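Local coordinates for MgGH51 (Meripilus giganteus, PDB 6ZPV), which is a fungal GH51 alpha-L-arabinofuranosidase that hydrolyses terminal non-reducing alpha-L-arabinofuranosides, probably those decorating plant cell-wall polysaccharides, at residues Pro48-Ala51 with Ala52-Ala55; Pro73-Asn76 with Ala77-Asn80; Ile190-Ala193 with Met194-Leu197. One frame throughout, in Å; residues are numbered along the deposited sequence. Where two conformers were deposited one is given.

Contact 1: residues Pro48-Ala51 with Ala52-Ala55; sequences PNTA and AALA
Thr50 meets Ala53 through both its side chain and its backbone where the chain coils into the short 3-10 segment 52-54. The hydroxyl is the better acceptor: Ala53 N lies 3.2 Å from Thr50 OG1, with an N-H...O angle of 146°, whereas its bond to Thr50 O is weak and strongly bent. OG1 lies between the backbone N and the carbonyl carbon of its own residue (chi1 64°), a position that brings it over the start of the turn. It has a second bond, donated to Thr47 O, so two groups on the backbone hold this one hydroxyl and fix its rotation. The methyl of Ala53 fills the same corner, its CB 3.5 Å from Thr50 OG1. One residue further on, Leu54 N reaches Ala51 O at 2.9 Å, and Ala55 N repeats the i+3 pattern on Ala52 O. This compact inner side illustrates how a side-chain hydroxyl can take the first N-H of a brief 3-10 coil while backbone carbonyls take those that follow. The outer side is much looser: Ala51, Ala52 and Ala55 are exposed. The turn lies in the loop between helix 29-33 and strand 57-60; Asn40 ND2 bonds Ala53 O and Ala55 O, while Ala53 packs on Val67 and Leu54 spans Leu65 and Val67 of strand 64-69 and Leu82 of strand 80-85.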
# COMPACT_ATOMS: atom_id res chain seq x y z
N PRO A 48 19.14 -18.74 -12.87
CA PRO A 48 18.92 -19.48 -14.11
C PRO A 48 18.92 -20.99 -13.93
O PRO A 48 19.60 -21.52 -13.06
CB PRO A 48 20.08 -19.00 -14.97
CG PRO A 48 20.46 -17.66 -14.45
CD PRO A 48 20.20 -17.71 -12.99
N ASN A 49 18.14 -21.63 -14.81
CA ASN A 49 18.17 -23.09 -14.91
C ASN A 49 17.67 -23.77 -13.62
O ASN A 49 18.15 -24.85 -13.24
CB ASN A 49 19.54 -23.61 -15.37
CG ASN A 49 19.91 -23.04 -16.74
OD1 ASN A 49 19.18 -23.28 -17.74
ND2 ASN A 49 20.91 -22.17 -16.77
N THR A 50 16.70 -23.15 -12.95
CA THR A 50 15.99 -23.72 -11.81
C THR A 50 14.50 -23.64 -12.04
O THR A 50 14.00 -22.81 -12.81
CB THR A 50 16.29 -22.98 -10.51
OG1 THR A 50 15.82 -21.61 -10.55
CG2 THR A 50 17.78 -22.98 -10.18
N ALA A 51 13.73 -24.49 -11.36
CA ALA A 51 12.26 -24.48 -11.40
C ALA A 51 11.78 -23.15 -10.85
O ALA A 51 10.84 -22.58 -11.42
CB ALA A 51 11.74 -25.67 -10.64
N ALA A 52 12.38 -22.63 -9.79
CA ALA A 52 11.91 -21.38 -9.18
C ALA A 52 12.01 -20.23 -10.17
O ALA A 52 11.15 -19.33 -10.17
CB ALA A 52 12.61 -21.06 -7.89
N ALA A 53 13.00 -20.25 -11.06
CA ALA A 53 13.13 -19.18 -12.07
C ALA A 53 11.94 -19.16 -13.01
O ALA A 53 11.64 -18.09 -13.58
CB ALA A 53 14.41 -19.29 -12.83
N LEU A 54 11.28 -20.30 -13.23
CA LEU A 54 10.13 -20.44 -14.11
C LEU A 54 8.81 -20.21 -13.36
O LEU A 54 7.73 -20.44 -13.92
CB LEU A 54 10.10 -21.82 -14.79
CG LEU A 54 11.11 -21.98 -15.90
CD1 LEU A 54 11.31 -23.47 -16.23
CD2 LEU A 54 10.65 -21.26 -17.14
N ALA A 55 8.85 -19.75 -12.11
CA ALA A 55 7.63 -19.52 -11.33
C ALA A 55 6.62 -18.70 -12.14
O ALA A 55 6.96 -17.66 -12.72
CB ALA A 55 7.93 -18.79 -10.05

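Contact 2: residues Pro73-Asn76 with Ala77-Asn80; sequences PVSN and ALPN
A type I beta turn running from Ser75 to Leu78 reverses the chain within the loop of a beta hairpin. Its defining bond is donated by Leu78 N to Ser75 O, 3.0 Å long with an angle of 149° at the hydrogen. Ser75 was modelled in two conformers. In the one described here OG lies between its backbone N and carbonyl carbon (chi1 72°), close to Leu78 CB; the bond it takes from Leu78 N is weak and, with a second conformer present, doubtful, and its stronger partner in this conformer is Leu252 O, in another loop.

Below the turn proper, the two arms meet through carbon and water, a useful example of a reversal that continues past its single good backbone bond. Val74 and Leu78 lie side by side and point the same way, with Val74 CG1 4.0 Å from Leu78 CB. Pro73 CB rests 3.8 Å from Pro79 CA, and near the turn's corner Pro79 CD sits 3.7 Å from Asn76 O. Where the arms are too far apart for a direct bond, water 1 joins them: it accepts from Val74 N at 2.9 Å and donates to Leu78 O. Ala77, at the corner, has its side chain about 6 Å from a bound NAG.

The loop connects strand 64-69 to strand 80-85; it lays Val74 on Ala193 of strand 189-198, and Val74 also touches Trp156 and Leu252.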
# COMPACT_ATOMS: atom_id res chain seq x y z
N PRO A 73 21.85 -10.09 -23.05
CA PRO A 73 20.56 -9.79 -22.44
C PRO A 73 19.91 -8.55 -23.05
O PRO A 73 20.56 -7.69 -23.63
CB PRO A 73 20.91 -9.59 -20.97
CG PRO A 73 22.30 -9.01 -21.02
CD PRO A 73 22.99 -9.80 -22.14
N VAL A 74 18.59 -8.44 -22.85
CA VAL A 74 17.86 -7.28 -23.35
C VAL A 74 18.39 -5.98 -22.76
O VAL A 74 18.45 -4.97 -23.44
CB VAL A 74 16.34 -7.47 -23.14
CG1 VAL A 74 15.88 -7.31 -21.68
CG2 VAL A 74 15.56 -6.50 -24.03
N SER A 75 18.78 -6.03 -21.51
CA SER A 75 19.45 -4.96 -20.79
C SER A 75 20.27 -5.60 -19.68
O SER A 75 19.92 -6.67 -19.19
CB SER A 75 18.43 -4.01 -20.23
OG SER A 75 17.76 -4.66 -19.16
N ASN A 76 21.34 -4.92 -19.25
CA ASN A 76 22.11 -5.51 -18.16
C ASN A 76 21.31 -5.47 -16.85
O ASN A 76 21.66 -6.24 -15.93
CB ASN A 76 23.48 -4.90 -18.02
CG ASN A 76 24.49 -5.47 -18.98
OD1 ASN A 76 25.60 -5.93 -18.52
ND2 ASN A 76 24.23 -5.41 -20.23
N ALA A 77 20.27 -4.66 -16.74
CA ALA A 77 19.40 -4.67 -15.54
C ALA A 77 18.51 -5.92 -15.53
O ALA A 77 17.96 -6.21 -14.47
CB ALA A 77 18.55 -3.42 -15.49
N LEU A 78 18.34 -6.57 -16.66
CA LEU A 78 17.47 -7.74 -16.86
C LEU A 78 18.28 -8.85 -17.50
O LEU A 78 18.07 -9.21 -18.68
CB LEU A 78 16.23 -7.37 -17.70
CG LEU A 78 15.33 -6.28 -17.07
CD1 LEU A 78 14.22 -5.92 -18.06
CD2 LEU A 78 14.75 -6.72 -15.73
N PRO A 79 19.21 -9.46 -16.72
CA PRO A 79 20.16 -10.40 -17.34
C PRO A 79 19.57 -11.76 -17.73
O PRO A 79 20.23 -12.51 -18.45
CB PRO A 79 21.20 -10.58 -16.22
CG PRO A 79 20.42 -10.31 -14.94
CD PRO A 79 19.54 -9.17 -15.34
N ASN A 80 18.35 -12.07 -17.26
CA ASN A 80 17.74 -13.36 -17.54
C ASN A 80 16.73 -13.24 -18.66
O ASN A 80 16.02 -12.27 -18.78
CB ASN A 80 17.07 -13.88 -16.26
CG ASN A 80 18.04 -14.19 -15.13
OD1 ASN A 80 19.21 -14.54 -15.39
ND2 ASN A 80 17.53 -14.07 -13.89
O HOH W 1 17.59 -10.56 -21.15

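Contact 3: residues Ile190-Ala193 with Met194-Leu197; sequences INFA and MFSL
The carboxylate of Glu36 is gripped twice just beyond Phe195, the residue that packs back on Phe192: Ser196 OG bonds its OE1 and Leu197 N its OE2. All of these but Glu36 belong to strand 189-198, the middle strand of one five-stranded antiparallel sheet in a beta sandwich. The strand is sharply bent here: segments 190-193 and 194-197 run at 60° to each other where Met194 takes a left-handed backbone conformation, which probably accounts for the bend. This is a clear case of a local bend altering the facing of a strand: Phe192 and Phe195, three residues apart, both turn into the sandwich.

The two phenylalanines meet at close quarters. The far end of the Phe195 ring does the touching, with CZ 3.3 Å from Phe192 CB and 3.7 Å from Phe192 CG. With its CG anti to the carbonyl carbon and beside the backbone N (chi1 -65°), Phe195 sends its ring back along the strand towards Phe192. The ring planes are only 26° apart but displaced, with centroids 5.7 Å from each other, and share little surface.

Further aromatics extend the packing: Phe192 meets Phe96 edge-to-face, and the Phe195 ring meets Trp57, both on strands of the opposing sheet. An alanine in place of Phe195 would probably open a gap beside Phe192 CB and remove an aromatic neighbour of Trp57. Ile190 CG2 sits 3.6 Å over one face of the Phe192 ring, nearer its margin than its centre.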
# COMPACT_ATOMS: atom_id res chain seq x y z
N ILE A 190 13.60 -19.28 -29.57
CA ILE A 190 13.45 -17.83 -29.43
C ILE A 190 13.76 -17.47 -27.97
O ILE A 190 13.32 -18.19 -27.04
CB ILE A 190 12.01 -17.36 -29.79
CG1 ILE A 190 11.61 -17.82 -31.20
CG2 ILE A 190 11.92 -15.86 -29.65
CD1 ILE A 190 10.16 -17.59 -31.54
N ASN A 191 14.51 -16.40 -27.76
CA ASN A 191 14.74 -15.85 -26.41
C ASN A 191 13.75 -14.69 -26.20
O ASN A 191 13.60 -13.82 -27.08
CB ASN A 191 16.15 -15.34 -26.19
CG ASN A 191 17.23 -16.41 -26.11
OD1 ASN A 191 16.97 -17.58 -26.39
ND2 ASN A 191 18.46 -15.98 -25.74
N PHE A 192 13.13 -14.67 -25.00
CA PHE A 192 12.18 -13.62 -24.62
C PHE A 192 12.62 -12.92 -23.35
O PHE A 192 13.27 -13.57 -22.49
CB PHE A 192 10.78 -14.21 -24.39
CG PHE A 192 10.07 -14.77 -25.60
CD1 PHE A 192 9.27 -13.94 -26.35
CD2 PHE A 192 10.18 -16.13 -25.96
CE1 PHE A 192 8.59 -14.45 -27.45
CE2 PHE A 192 9.48 -16.60 -27.04
CZ PHE A 192 8.69 -15.77 -27.79
N ALA A 193 12.21 -11.69 -23.19
CA ALA A 193 12.52 -10.95 -21.96
C ALA A 193 11.45 -9.89 -21.75
O ALA A 193 10.77 -9.48 -22.70
CB ALA A 193 13.91 -10.32 -22.02
N MET A 194 11.39 -9.39 -20.51
CA MET A 194 10.61 -8.17 -20.20
C MET A 194 9.20 -8.25 -20.79
O MET A 194 8.77 -7.42 -21.59
CB MET A 194 11.36 -6.92 -20.67
CG MET A 194 10.85 -5.59 -20.20
SD MET A 194 10.66 -5.39 -18.40
CE MET A 194 8.87 -5.52 -18.22
N PHE A 195 8.43 -9.21 -20.29
CA PHE A 195 7.00 -9.31 -20.63
C PHE A 195 6.19 -8.34 -19.80
O PHE A 195 6.56 -8.00 -18.67
CB PHE A 195 6.51 -10.72 -20.30
CG PHE A 195 7.09 -11.84 -21.11
CD1 PHE A 195 6.46 -12.25 -22.29
CD2 PHE A 195 8.20 -12.55 -20.71
CE1 PHE A 195 6.90 -13.35 -23.03
CE2 PHE A 195 8.66 -13.65 -21.46
CZ PHE A 195 8.02 -14.04 -22.60
N SER A 196 5.01 -7.98 -20.31
CA SER A 196 4.10 -7.15 -19.52
C SER A 196 2.66 -7.29 -20.04
O SER A 196 2.45 -7.35 -21.26
CB SER A 196 4.52 -5.69 -19.58
OG SER A 196 3.65 -4.84 -18.83
N LEU A 197 1.69 -7.29 -19.13
CA LEU A 197 0.30 -7.20 -19.49
C LEU A 197 -0.41 -6.28 -18.51
O LEU A 197 -0.42 -6.56 -17.31
CB LEU A 197 -0.39 -8.58 -19.49
CG LEU A 197 -1.84 -8.58 -19.94
CD1 LEU A 197 -2.00 -8.32 -21.41
CD2 LEU A 197 -2.55 -9.87 -19.57

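Contacts 1 and 2 are surface turns, whereas contact 3 is wholly buried, and their chemistry follows. The turns rely on backbone N-H groups, helped in contact 1 by a threonine hydroxyl and in contact 2 by a bridging water; contact 3 has no hydrogen bond between its halves and depends on aromatic packing. All three nevertheless serve one sandwich. Contact 2 joins strands 64-69 and 80-85, the same pair against which contact 1 packs, and it touches contact 1 where Pro48 CG lies 3.5 Å from Asn80 OD1. Contact 2 also meets contact 3, with Leu78 CD1 3.6 Å from Met194 SD. Contacts 1 and 3 do not touch, their nearest atoms being about 9 Å apart.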